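Transaminase (Bacillus megaterium, PDB 5G0A) probably catalyses pyridoxal-5'-phosphate-dependent transfer of amino groups with S-selectivity, as a class-III aminotransferase. Local coordinates at residues B[138-143]-B[229-234]; B[156-161]-B[187-192]. All blocks are in the same frame, centred on the assembly; numbering follows the deposited sequence.

Contact 1 (B[138-143]-B[229-234])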
loop_
_atom_site.group_PDB
_atom_site.type_symbol
_atom_site.label_atom_id
_atom_site.label_comp_id
_atom_site.label_asym_id
_atom_site.label_seq_id
_atom_site.Cartn_x
_atom_site.Cartn_y
_atom_site.Cartn_z
ATOM N N ARG B 138 5.770 -13.361 7.466
ATOM C CA ARG B 138 5.835 -13.026 6.032
ATOM C C ARG B 138 4.543 -12.333 5.609
ATOM O O ARG B 138 3.476 -12.664 6.142
ATOM C CB ARG B 138 5.974 -14.281 5.164
ATOM C CG ARG B 138 7.224 -15.114 5.430
ATOM C CD ARG B 138 7.136 -16.355 4.569
ATOM N NE ARG B 138 8.133 -17.339 5.003
ATOM C CZ ARG B 138 8.075 -18.629 4.657
ATOM N NH1 ARG B 138 7.072 -19.067 3.901
ATOM N NH2 ARG B 138 9.017 -19.477 5.106
ATOM N N PRO B 139 4.624 -11.411 4.632
ATOM C CA PRO B 139 3.441 -10.590 4.287
ATOM C C PRO B 139 2.511 -11.117 3.196
ATOM O O PRO B 139 1.313 -10.850 3.248
ATOM C CB PRO B 139 4.068 -9.279 3.783
ATOM C CG PRO B 139 5.380 -9.715 3.176
ATOM C CD PRO B 139 5.878 -10.800 4.124
ATOM N N LEU B 140 3.032 -11.779 2.170
ATOM C CA LEU B 140 2.222 -12.029 0.999
ATOM C C LEU B 140 1.298 -13.234 1.155
ATOM O O LEU B 140 1.680 -14.268 1.702
ATOM C CB LEU B 140 3.097 -12.204 -0.241
ATOM C CG LEU B 140 3.899 -10.979 -0.701
ATOM C CD1 LEU B 140 4.633 -11.324 -1.985
ATOM C CD2 LEU B 140 2.975 -9.786 -0.946
ATOM N N VAL B 141 0.067 -13.077 0.683
ATOM C CA VAL B 141 -0.839 -14.222 0.615
ATOM C C VAL B 141 -1.279 -14.367 -0.845
ATOM O O VAL B 141 -1.568 -13.368 -1.542
ATOM C CB VAL B 141 -2.073 -14.051 1.550
ATOM C CG1 VAL B 141 -3.087 -15.173 1.293
ATOM C CG2 VAL B 141 -1.643 -14.021 3.033
ATOM N N VAL B 142 -1.322 -15.608 -1.307
ATOM C CA VAL B 142 -1.717 -15.934 -2.675
ATOM C C VAL B 142 -3.149 -16.441 -2.657
ATOM O O VAL B 142 -3.476 -17.396 -1.923
ATOM C CB VAL B 142 -0.798 -17.037 -3.253
ATOM C CG1 VAL B 142 -1.240 -17.411 -4.664
ATOM C CG2 VAL B 142 0.646 -16.572 -3.230
ATOM N N THR B 143 -3.982 -15.788 -3.468
ATOM C CA THR B 143 -5.356 -16.220 -3.701
ATOM C C THR B 143 -5.529 -16.594 -5.186
ATOM O O THR B 143 -4.537 -16.646 -5.941
ATOM C CB THR B 143 -6.320 -15.096 -3.299
ATOM O OG1 THR B 143 -7.653 -15.618 -3.219
ATOM C CG2 THR B 143 -6.237 -13.914 -4.313
ATOM N N GLU B 229 10.278 -16.784 0.442
ATOM C CA GLU B 229 10.572 -16.279 1.773
ATOM C C GLU B 229 9.681 -15.092 2.205
ATOM O O GLU B 229 9.713 -14.681 3.355
ATOM C CB GLU B 229 12.078 -15.948 1.942
ATOM C CG GLU B 229 12.589 -14.648 1.293
ATOM C CD GLU B 229 12.633 -14.637 -0.223
ATOM O OE1 GLU B 229 12.454 -15.673 -0.894
ATOM O OE2 GLU B 229 12.860 -13.539 -0.774
ATOM N N GLN B 230 8.907 -14.517 1.293
ATOM C CA GLN B 230 7.961 -13.507 1.770
ATOM C C GLN B 230 6.502 -13.879 1.540
ATOM O O GLN B 230 5.623 -13.038 1.700
ATOM C CB GLN B 230 8.280 -12.110 1.244
ATOM C CG GLN B 230 7.983 -11.891 -0.222
ATOM C CD GLN B 230 8.003 -10.404 -0.564
ATOM O OE1 GLN B 230 8.012 -9.545 0.333
ATOM N NE2 GLN B 230 7.995 -10.095 -1.847
ATOM N N VAL B 231 6.261 -15.136 1.167
ATOM C CA VAL B 231 4.897 -15.633 0.951
ATOM C C VAL B 231 4.474 -16.468 2.179
ATOM O O VAL B 231 4.996 -17.542 2.420
ATOM C CB VAL B 231 4.733 -16.446 -0.362
ATOM C CG1 VAL B 231 3.308 -16.996 -0.492
ATOM C CG2 VAL B 231 5.051 -15.578 -1.586
ATOM N N ALA B 232 3.522 -15.952 2.946
ATOM C CA ALA B 232 2.973 -16.674 4.109
ATOM C C ALA B 232 2.172 -17.922 3.761
ATOM O O ALA B 232 2.308 -18.934 4.435
ATOM C CB ALA B 232 2.092 -15.736 4.962
ATOM N N ALA B 233 1.294 -17.810 2.762
ATOM C CA ALA B 233 0.217 -18.771 2.544
ATOM C C ALA B 233 -0.391 -18.645 1.159
ATOM O O ALA B 233 -0.344 -17.580 0.520
ATOM C CB ALA B 233 -0.876 -18.593 3.618
ATOM N N VAL B 234 -0.975 -19.751 0.711
ATOM C CA VAL B 234 -1.911 -19.760 -0.388
ATOM C C VAL B 234 -3.263 -20.046 0.261
ATOM O O VAL B 234 -3.377 -20.969 1.074
ATOM C CB VAL B 234 -1.589 -20.901 -1.385
ATOM C CG1 VAL B 234 -2.633 -20.919 -2.493
ATOM C CG2 VAL B 234 -0.202 -20.688 -2.003
HETATM O O HOH W 1 10.578 -16.308 5.957
#
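Val142 meets two valines of the neighbouring strand: its CG2 lies 3.8 Å from CG1 of Val231, and its CB packs against CG2 of Val234. With CG1 anti to the backbone N (chi1 178°), CG2 of Val142 stands anti to the carbonyl carbon, on the side of Val231. Leu140 shares this face, touching CG2 of Val231 with its CB and the amide end of Gln230 with its CD1, 3.6 Å from NE2. Ile223 of helix 214-226 covers the valines, while Val141 and Ala233 point to the other face, against helix 121-136. Strands 140-143 and 231-234 run parallel, their axes 22° apart, as neighbours in the mixed seven-stranded sheet of the large domain of fold-type I aminotransferases. Val142 N donates to Ala233 O (2.9 Å, 170° at the hydrogen), and Leu140 N to Gln230 O. Between these rungs a beta bulge at Ala232 shifts the register by one; Ala232 N still reaches Leu140 O at 2.8 Å, whereas Ala233 N is buried without a partner. Beyond Leu140, the ring of Pro139 crosses the Gln230 side chain at about a right angle; the amide of Gln230 is held by Tyr226 O and by Ser184 of the second subunit. At the polar edge Arg138 extends past Glu229, whose CA lies over one guanidinium face, toward the rim. Arg138 NH1 donates to Val231 O (3.0 Å), which lies in the guanidinium plane, and also to Gly263 O. An alanine in place of Arg138 would probably leave Val231 O and Gly263 O without this shared donor. A water 2.8 Å from Arg138 NE links it to Glu229 O.

Contact 2 (B[156-161]-B[187-192])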
loop_
_atom_site.group_PDB
_atom_site.type_symbol
_atom_site.label_atom_id
_atom_site.label_comp_id
_atom_site.label_asym_id
_atom_site.label_seq_id
_atom_site.Cartn_x
_atom_site.Cartn_y
_atom_site.Cartn_z
ATOM N N ALA B 156 -11.470 -9.146 1.952
ATOM C CA ALA B 156 -11.684 -8.630 0.598
ATOM C C ALA B 156 -10.390 -8.598 -0.245
ATOM O O ALA B 156 -10.440 -8.800 -1.452
ATOM C CB ALA B 156 -12.335 -7.250 0.641
ATOM N N THR B 157 -9.234 -8.390 0.387
ATOM C CA THR B 157 -7.979 -8.373 -0.391
ATOM C C THR B 157 -7.759 -9.696 -1.121
ATOM O O THR B 157 -7.161 -9.706 -2.191
ATOM C CB THR B 157 -6.710 -8.035 0.438
ATOM O OG1 THR B 157 -6.430 -9.091 1.371
ATOM C CG2 THR B 157 -6.866 -6.661 1.169
ATOM N N VAL B 158 -8.237 -10.799 -0.539
ATOM C CA VAL B 158 -8.098 -12.110 -1.189
ATOM C C VAL B 158 -9.328 -12.552 -1.969
ATOM O O VAL B 158 -9.374 -13.629 -2.529
ATOM C CB VAL B 158 -7.611 -13.219 -0.233
ATOM C CG1 VAL B 158 -6.162 -12.948 0.181
ATOM C CG2 VAL B 158 -8.501 -13.335 1.008
ATOM N N THR B 159 -10.321 -11.680 -2.023
ATOM C CA THR B 159 -11.493 -11.938 -2.841
ATOM C C THR B 159 -11.240 -11.337 -4.214
ATOM O O THR B 159 -11.043 -10.124 -4.350
ATOM C CB THR B 159 -12.738 -11.314 -2.189
ATOM O OG1 THR B 159 -13.073 -12.088 -1.029
ATOM C CG2 THR B 159 -13.912 -11.329 -3.149
ATOM N N ARG B 160 -11.181 -12.199 -5.223
ATOM C CA ARG B 160 -10.972 -11.751 -6.605
ATOM C C ARG B 160 -12.188 -12.107 -7.469
ATOM O O ARG B 160 -12.077 -12.533 -8.613
ATOM C CB ARG B 160 -9.665 -12.326 -7.178
ATOM C CG ARG B 160 -8.399 -11.896 -6.455
ATOM C CD ARG B 160 -8.238 -10.383 -6.369
ATOM N NE ARG B 160 -8.730 -9.700 -7.561
ATOM C CZ ARG B 160 -9.096 -8.419 -7.611
ATOM N NH1 ARG B 160 -8.987 -7.637 -6.542
ATOM N NH2 ARG B 160 -9.574 -7.911 -8.738
ATOM N N LEU B 161 -13.362 -11.919 -6.885
ATOM C CA LEU B 161 -14.615 -12.109 -7.600
ATOM C C LEU B 161 -15.151 -10.708 -7.822
ATOM O O LEU B 161 -15.592 -10.065 -6.883
ATOM C CB LEU B 161 -15.584 -12.958 -6.756
ATOM C CG LEU B 161 -16.869 -13.401 -7.464
ATOM C CD1 LEU B 161 -16.542 -14.282 -8.656
ATOM C CD2 LEU B 161 -17.777 -14.130 -6.487
ATOM N N SER B 187 -2.225 -3.598 0.384
ATOM C CA SER B 187 -2.609 -5.036 0.249
ATOM C C SER B 187 -1.397 -5.876 -0.119
ATOM O O SER B 187 -0.598 -5.493 -0.956
ATOM C CB SER B 187 -3.807 -5.279 -0.694
ATOM O OG SER B 187 -3.603 -4.769 -1.999
ATOM N N ALA B 188 -1.228 -7.012 0.545
ATOM C CA ALA B 188 -0.080 -7.849 0.255
ATOM C C ALA B 188 -0.585 -9.187 -0.338
ATOM O O ALA B 188 -0.525 -10.197 0.321
ATOM C CB ALA B 188 0.661 -8.062 1.552
ATOM N N VAL B 189 -1.153 -9.144 -1.532
ATOM C CA VAL B 189 -1.868 -10.281 -2.115
ATOM C C VAL B 189 -1.470 -10.440 -3.566
ATOM O O VAL B 189 -1.392 -9.454 -4.340
ATOM C CB VAL B 189 -3.422 -10.126 -2.007
ATOM C CG1 VAL B 189 -4.166 -11.220 -2.790
ATOM C CG2 VAL B 189 -3.856 -10.078 -0.548
ATOM N N LEU B 190 -1.226 -11.687 -3.943
ATOM C CA LEU B 190 -1.024 -12.040 -5.331
ATOM C C LEU B 190 -2.197 -12.866 -5.824
ATOM O O LEU B 190 -2.647 -13.790 -5.132
ATOM C CB LEU B 190 0.254 -12.863 -5.471
ATOM C CG LEU B 190 1.542 -12.282 -4.932
ATOM C CD1 LEU B 190 2.648 -13.302 -5.172
ATOM C CD2 LEU B 190 1.854 -10.936 -5.589
ATOM N N MET B 191 -2.679 -12.559 -7.023
ATOM C CA MET B 191 -3.767 -13.339 -7.625
ATOM C C MET B 191 -3.228 -14.389 -8.599
ATOM O O MET B 191 -2.738 -14.050 -9.680
ATOM C CB MET B 191 -4.802 -12.437 -8.339
ATOM C CG MET B 191 -5.897 -13.248 -9.021
ATOM S SD MET B 191 -7.120 -12.240 -9.871
ATOM C CE MET B 191 -6.317 -12.007 -11.462
ATOM N N ALA B 192 -3.350 -15.657 -8.212
ATOM C CA ALA B 192 -2.949 -16.801 -9.056
ATOM C C ALA B 192 -4.092 -17.251 -9.926
ATOM O O ALA B 192 -5.240 -16.828 -9.726
ATOM C CB ALA B 192 -2.467 -17.955 -8.172
#
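Chi1 of Val189 sets CG1 anti to its backbone N (172°) and CG2 anti to the carbonyl carbon, so that both methyls bear on Thr157 and Val158. Val189 CG2 lies 3.4 Å from Thr157 OG1 and 3.8 Å from Val158 CG1, while Val189 CG1 rests against Thr157 O. The Thr157 hydroxyl bonds back to Gly154 O and offers Val189 only van der Waals contact; Thr157 CG2 packs on Ser187 CB at 3.8 Å. Farther along the strand, the Met191 chain is extended to SD and bends at chi3 (86°), crossing the folded Arg160 chain at about a right angle. Met191 SD is 3.7 Å from both CB and CG of Arg160, and 3.8 Å from NE. The contact thus sets the edge strand of this chain's large-domain sheet against residues 157-160, near the cofactor pocket, which includes His149 and Gly150; both bond to Thr159 OG1. Arg160 NH2 bonds to Asn225 of the second subunit, the guanidinium makes a cation-pi contact with its Tyr226, and Ser187 OG bonds to Ser187 OG of that subunit. With no hydrogen bond between them, the segments meet mainly by van der Waals contact, while Arg160 and Ser187 also bind the second subunit.

In the fold
The two contacts have centres 11 Å apart on one side of the chain's centre, and contact 2 is nested in the chain loop that contact 1 closes. Both reach the seven-stranded sheet, in which strand 140-144 lies between 231-236 and 189-192. Contact 1 is thus a strand pairing inside the sheet, and contact 2 the packing of the edge strand against segment 156-161, which includes the last residues of helix 153-157. Thr143 joins them, its OG1 lying 2.7 Å from Val158 O and its O 2.7 Å from Ala192 N, both probable hydrogen bonds. Both contacts also touch the second subunit, consistent with this part of the sheet lying between the cofactor region and the subunit interface.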